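Local coordinates for protein oligogalacturonate-specific porin kdgM (Dickeya dadantii, PDB 4FQE) that forms a monomeric outer-membrane porin that lets oligogalacturonides into the bacterium and is required for full virulence, at residues 145-155 against 170-181. Sequence-based numbering, arbitrary orientation.
With C8E ((hydroxyethyloxy)tri(ethyloxy)octane), chain I.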
loop_
_atom_site.group_PDB
_atom_site.type_symbol
_atom_site.label_atom_id
_atom_site.label_comp_id
_atom_site.label_asym_id
_atom_site.label_seq_id
_atom_site.Cartn_x
_atom_site.Cartn_y
_atom_site.Cartn_z
ATOM N N ASP A 145 -6.986 -5.387 -18.178
ATOM C CA ASP A 145 -6.769 -4.057 -17.561
ATOM C C ASP A 145 -7.356 -3.843 -16.171
ATOM O O ASP A 145 -7.087 -2.802 -15.536
ATOM C CB ASP A 145 -7.322 -2.993 -18.505
ATOM C CG ASP A 145 -6.672 -3.046 -19.867
ATOM O OD1 ASP A 145 -5.475 -3.332 -19.937
ATOM O OD2 ASP A 145 -7.349 -2.798 -20.870
ATOM N N TYR A 146 -8.196 -4.777 -15.717
ATOM C CA TYR A 146 -8.738 -4.709 -14.363
ATOM C C TYR A 146 -7.949 -5.496 -13.329
ATOM O O TYR A 146 -7.424 -6.589 -13.606
ATOM C CB TYR A 146 -10.166 -5.219 -14.342
ATOM C CG TYR A 146 -11.104 -4.343 -15.058
ATOM C CD1 TYR A 146 -11.716 -3.277 -14.403
ATOM C CD2 TYR A 146 -11.391 -4.557 -16.394
ATOM C CE1 TYR A 146 -12.598 -2.454 -15.069
ATOM C CE2 TYR A 146 -12.282 -3.742 -17.064
ATOM C CZ TYR A 146 -12.888 -2.699 -16.400
ATOM O OH TYR A 146 -13.768 -1.883 -17.059
ATOM N N THR A 147 -7.894 -4.953 -12.114
ATOM C CA THR A 147 -7.397 -5.704 -10.984
ATOM C C THR A 147 -8.356 -5.577 -9.830
ATOM O O THR A 147 -8.747 -4.452 -9.445
ATOM C CB THR A 147 -5.997 -5.222 -10.552
ATOM O OG1 THR A 147 -5.107 -5.337 -11.665
ATOM C CG2 THR A 147 -5.472 -6.042 -9.374
ATOM N N ILE A 148 -8.748 -6.718 -9.267
ATOM C CA ILE A 148 -9.502 -6.697 -8.002
ATOM C C ILE A 148 -8.567 -7.241 -6.910
ATOM O O ILE A 148 -7.933 -8.300 -7.089
ATOM C CB ILE A 148 -10.838 -7.478 -8.103
ATOM C CG1 ILE A 148 -11.712 -7.333 -6.832
ATOM C CG2 ILE A 148 -10.600 -8.968 -8.379
ATOM C CD1 ILE A 148 -12.595 -6.089 -6.743
ATOM N N GLY A 149 -8.483 -6.523 -5.795
ATOM C CA GLY A 149 -7.619 -6.905 -4.678
ATOM C C GLY A 149 -8.331 -6.958 -3.350
ATOM O O GLY A 149 -9.092 -6.036 -3.026
ATOM N N TYR A 150 -8.126 -8.031 -2.591
ATOM C CA TYR A 150 -8.624 -8.120 -1.214
ATOM C C TYR A 150 -7.402 -8.039 -0.292
ATOM O O TYR A 150 -6.385 -8.654 -0.563
ATOM C CB TYR A 150 -9.387 -9.413 -0.944
ATOM C CG TYR A 150 -9.658 -9.682 0.536
ATOM C CD1 TYR A 150 -9.048 -10.728 1.189
ATOM C CD2 TYR A 150 -10.488 -8.843 1.289
ATOM C CE1 TYR A 150 -9.255 -10.968 2.540
ATOM C CE2 TYR A 150 -10.715 -9.086 2.638
ATOM C CZ TYR A 150 -10.096 -10.168 3.253
ATOM O OH TYR A 150 -10.311 -10.448 4.576
ATOM N N GLU A 151 -7.534 -7.268 0.771
ATOM C CA GLU A 151 -6.468 -7.034 1.742
ATOM C C GLU A 151 -7.063 -7.204 3.126
ATOM O O GLU A 151 -8.131 -6.642 3.451
ATOM C CB GLU A 151 -5.903 -5.628 1.597
ATOM C CG GLU A 151 -4.795 -5.330 2.603
ATOM C CD GLU A 151 -4.146 -3.974 2.369
ATOM O OE1 GLU A 151 -3.568 -3.774 1.276
ATOM O OE2 GLU A 151 -4.188 -3.142 3.306
ATOM N N LEU A 152 -6.413 -8.050 3.917
ATOM C CA LEU A 152 -6.808 -8.297 5.278
ATOM C C LEU A 152 -5.641 -7.799 6.097
ATOM O O LEU A 152 -4.512 -8.151 5.804
ATOM C CB LEU A 152 -7.024 -9.801 5.499
ATOM C CG LEU A 152 -7.317 -10.303 6.910
ATOM C CD1 LEU A 152 -8.494 -9.637 7.592
ATOM C CD2 LEU A 152 -7.577 -11.807 6.879
ATOM N N GLU A 153 -5.907 -6.968 7.090
ATOM C CA GLU A 153 -4.850 -6.400 7.893
ATOM C C GLU A 153 -5.141 -6.558 9.369
ATOM O O GLU A 153 -6.236 -6.235 9.852
ATOM C CB GLU A 153 -4.631 -4.936 7.525
ATOM C CG GLU A 153 -3.420 -4.336 8.192
ATOM C CD GLU A 153 -2.961 -3.048 7.526
ATOM O OE1 GLU A 153 -2.420 -3.122 6.385
ATOM O OE2 GLU A 153 -3.141 -1.970 8.142
ATOM N N TYR A 154 -4.139 -7.075 10.080
ATOM C CA TYR A 154 -4.236 -7.301 11.494
ATOM C C TYR A 154 -3.221 -6.390 12.176
ATOM O O TYR A 154 -2.022 -6.470 11.896
ATOM C CB TYR A 154 -3.922 -8.768 11.780
ATOM C CG TYR A 154 -3.818 -9.136 13.229
ATOM C CD1 TYR A 154 -4.959 -9.489 13.972
ATOM C CD2 TYR A 154 -2.579 -9.190 13.859
ATOM C CE1 TYR A 154 -4.851 -9.853 15.314
ATOM C CE2 TYR A 154 -2.469 -9.542 15.193
ATOM C CZ TYR A 154 -3.599 -9.878 15.918
ATOM O OH TYR A 154 -3.447 -10.239 17.249
ATOM N N LYS A 155 -3.706 -5.545 13.074
ATOM C CA LYS A 155 -2.831 -4.635 13.810
ATOM C C LYS A 155 -2.913 -4.934 15.288
ATOM O O LYS A 155 -4.005 -5.059 15.850
ATOM C CB LYS A 155 -3.204 -3.183 13.547
ATOM C CG LYS A 155 -2.216 -2.165 14.109
ATOM C CD LYS A 155 -2.701 -0.748 13.850
ATOM C CE LYS A 155 -1.795 0.280 14.493
ATOM N NZ LYS A 155 -2.115 1.642 13.988
ATOM N N TYR A 170 -6.570 -5.769 19.491
ATOM C CA TYR A 170 -6.154 -5.765 18.095
ATOM C C TYR A 170 -7.242 -5.203 17.176
ATOM O O TYR A 170 -8.436 -5.243 17.506
ATOM C CB TYR A 170 -5.811 -7.189 17.666
ATOM C CG TYR A 170 -7.031 -8.056 17.631
ATOM C CD1 TYR A 170 -7.802 -8.153 16.475
ATOM C CD2 TYR A 170 -7.455 -8.734 18.768
ATOM C CE1 TYR A 170 -8.956 -8.922 16.446
ATOM C CE2 TYR A 170 -8.608 -9.507 18.747
ATOM C CZ TYR A 170 -9.351 -9.596 17.586
ATOM O OH TYR A 170 -10.488 -10.373 17.551
ATOM N N ASP A 171 -6.841 -4.701 16.018
ATOM C CA ASP A 171 -7.806 -4.256 15.000
ATOM C C ASP A 171 -7.686 -5.081 13.745
ATOM O O ASP A 171 -6.583 -5.420 13.316
ATOM C CB ASP A 171 -7.585 -2.794 14.612
ATOM C CG ASP A 171 -8.067 -1.820 15.677
ATOM O OD1 ASP A 171 -8.811 -2.227 16.614
ATOM O OD2 ASP A 171 -7.684 -0.633 15.568
ATOM N N ILE A 172 -8.826 -5.384 13.139
ATOM C CA ILE A 172 -8.820 -6.043 11.854
ATOM C C ILE A 172 -9.452 -5.129 10.806
ATOM O O ILE A 172 -10.488 -4.499 11.043
ATOM C CB ILE A 172 -9.507 -7.425 11.917
ATOM C CG1 ILE A 172 -8.606 -8.410 12.672
ATOM C CG2 ILE A 172 -9.763 -7.967 10.523
ATOM C CD1 ILE A 172 -9.307 -9.694 13.043
ATOM N N THR A 173 -8.821 -5.085 9.645
ATOM C CA THR A 173 -9.287 -4.299 8.517
ATOM C C THR A 173 -9.472 -5.216 7.330
ATOM O O THR A 173 -8.609 -6.044 7.030
ATOM C CB THR A 173 -8.279 -3.192 8.156
ATOM O OG1 THR A 173 -8.231 -2.267 9.234
ATOM C CG2 THR A 173 -8.704 -2.440 6.908
ATOM N N HIS A 174 -10.604 -5.058 6.667
ATOM C CA HIS A 174 -10.890 -5.710 5.395
ATOM C C HIS A 174 -10.998 -4.653 4.332
ATOM O O HIS A 174 -11.738 -3.657 4.494
ATOM C CB HIS A 174 -12.194 -6.454 5.479
ATOM C CG HIS A 174 -12.229 -7.564 6.511
ATOM N ND1 HIS A 174 -11.770 -8.802 6.255
ATOM C CD2 HIS A 174 -12.760 -7.600 7.797
ATOM C CE1 HIS A 174 -11.944 -9.586 7.346
ATOM N NE2 HIS A 174 -12.559 -8.850 8.287
ATOM N N ASN A 175 -10.259 -4.812 3.252
ATOM C CA ASN A 175 -10.282 -3.832 2.189
ATOM C C ASN A 175 -10.393 -4.469 0.815
ATOM O O ASN A 175 -9.760 -5.518 0.545
ATOM C CB ASN A 175 -9.037 -2.942 2.280
ATOM C CG ASN A 175 -9.206 -1.630 1.546
ATOM O OD1 ASN A 175 -9.937 -0.746 1.996
ATOM N ND2 ASN A 175 -8.437 -1.452 0.480
ATOM N N VAL A 176 -11.241 -3.873 -0.027
ATOM C CA VAL A 176 -11.356 -4.254 -1.432
ATOM C C VAL A 176 -11.025 -3.082 -2.359
ATOM O O VAL A 176 -11.578 -1.989 -2.238
ATOM C CB VAL A 176 -12.775 -4.745 -1.737
ATOM C CG1 VAL A 176 -12.867 -5.213 -3.174
ATOM C CG2 VAL A 176 -13.184 -5.846 -0.767
ATOM N N LYS A 177 -10.131 -3.321 -3.303
ATOM C CA LYS A 177 -9.672 -2.292 -4.221
ATOM C C LYS A 177 -9.946 -2.794 -5.620
ATOM O O LYS A 177 -9.706 -3.981 -5.935
ATOM C CB LYS A 177 -8.168 -2.052 -4.076
ATOM C CG LYS A 177 -7.570 -1.021 -5.038
ATOM C CD LYS A 177 -6.050 -0.856 -4.807
ATOM C CE LYS A 177 -5.452 0.442 -5.319
ATOM N NZ LYS A 177 -3.936 0.481 -5.247
ATOM N N LEU A 178 -10.471 -1.907 -6.458
ATOM C CA LEU A 178 -10.671 -2.215 -7.861
ATOM C C LEU A 178 -9.968 -1.147 -8.696
ATOM O O LEU A 178 -10.235 0.039 -8.558
ATOM C CB LEU A 178 -12.182 -2.252 -8.163
ATOM C CG LEU A 178 -12.589 -2.408 -9.624
ATOM C CD1 LEU A 178 -12.155 -3.778 -10.163
ATOM C CD2 LEU A 178 -14.091 -2.230 -9.766
ATOM N N SER A 179 -9.049 -1.567 -9.551
ATOM C CA SER A 179 -8.296 -0.645 -10.372
ATOM C C SER A 179 -8.508 -0.972 -11.858
ATOM O O SER A 179 -8.747 -2.110 -12.221
ATOM C CB SER A 179 -6.800 -0.684 -9.944
ATOM O OG SER A 179 -6.106 -1.719 -10.587
ATOM N N TYR A 180 -8.388 0.040 -12.706
ATOM C CA TYR A 180 -8.532 -0.113 -14.130
ATOM C C TYR A 180 -7.443 0.688 -14.844
ATOM O O TYR A 180 -7.317 1.907 -14.676
ATOM C CB TYR A 180 -9.929 0.345 -14.567
ATOM C CG TYR A 180 -10.164 0.287 -16.067
ATOM C CD1 TYR A 180 -10.140 -0.919 -16.744
ATOM C CD2 TYR A 180 -10.424 1.438 -16.800
ATOM C CE1 TYR A 180 -10.360 -0.981 -18.111
ATOM C CE2 TYR A 180 -10.617 1.382 -18.156
ATOM C CZ TYR A 180 -10.595 0.157 -18.804
ATOM O OH TYR A 180 -10.807 0.112 -20.155
ATOM N N LYS A 181 -6.632 -0.035 -15.610
ATOM C CA LYS A 181 -5.610 0.533 -16.457
ATOM C C LYS A 181 -6.303 1.119 -17.685
ATOM O O LYS A 181 -6.548 0.434 -18.671
ATOM C CB LYS A 181 -4.579 -0.564 -16.818
ATOM C CG LYS A 181 -3.387 -0.068 -17.595
ATOM C CD LYS A 181 -2.426 -1.182 -17.963
ATOM C CE LYS A 181 -1.545 -0.812 -19.156
ATOM N NZ LYS A 181 -1.675 -1.861 -20.213
HETATM C C1 C8E I . -9.774 -13.621 -6.848
HETATM C C2 C8E I . -9.850 -13.159 -5.404
HETATM C C3 C8E I . -9.694 -11.642 -5.241
HETATM C C4 C8E I . -11.039 -10.913 -5.203
HETATM C C5 C8E I . -11.602 -10.719 -3.796
HETATM C C6 C8E I . -12.500 -9.482 -3.712
HETATM C C7 C8E I . -13.742 -9.675 -2.846
HETATM C C8 C8E I . -13.365 -10.069 -1.423
HETATM O O9 C8E I . -14.371 -9.651 -0.495
HETATM C C10 C8E I . -14.079 -9.999 0.862
HETATM C C11 C8E I . -14.122 -8.717 1.674
HETATM O O12 C8E I . -14.817 -8.931 2.897
HETATM C C13 C8E I . -15.294 -7.693 3.412
HETATM C C14 C8E I . -15.999 -7.951 4.727
HETATM O O15 C8E I . -16.641 -6.739 5.143
HETATM C C16 C8E I . -16.551 -6.559 6.550
HETATM C C17 C8E I . -17.941 -6.558 7.153
HETATM O O18 C8E I . -17.873 -5.873 8.406
HETATM C C19 C8E I . -19.160 -5.759 9.018
HETATM C C20 C8E I . -19.792 -4.434 8.610
HETATM O O21 C8E I . -19.530 -3.425 9.596
HETATM O O HOH W 1 -5.534 -2.558 -12.962
HETATM O O HOH W 2 -7.713 -4.104 -0.974
HETATM O O HOH W 3 -6.294 -3.356 10.682
#
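The Y146 ring lies obliquely against that of Y180, whose CD1 sits over the centre of one Y146 face, 3.3 Å from Y146 CZ, with the two planes inclined at 32°. This tyrosine pair closes one end of an antiparallel strand pairing, 146-155 with 171-180, in the wall of the 12-stranded porin barrel. Backbone bonds run the full length in both directions; at the tyrosine end K181 N gives D145 O a nearly straight one of 2.8 Å.

Side chains alternate across the wall. I148, Y150, L152, H174 and V176 lie on the outer side, where a detergent molecule runs along it: I148 CG2 meets its octyl chain, while C11 of its ether part comes 3.6 Å from Y150 CE2 and C14 sits over a face of the H174 imidazole. CD1 of I148 reaches across to V176 CG1. L152 CD1 touches both I172 CG2, at 3.6 Å, and H174 CE1.

The other face, with T147, E151, E153, T173, N175, K177 and S179, lines the polar channel side. E151 and E153 reach back to N137 and T135 of strand 131-142, whereas N175 turns forward to E191 and R207. Water 2 joins N175 ND2 to G149 O, and water 1 links S179 OG, T147 OG1 and D145 O.

Back on the outer face, Y150 and H174 point the same way. With Y150 CG anti to its own N (chi1 168°), the phenol leans over the neighbouring strand, and its OH and H174 ND1, lying in the plane of the Y150 ring, share a hydrogen bond of 2.8 Å.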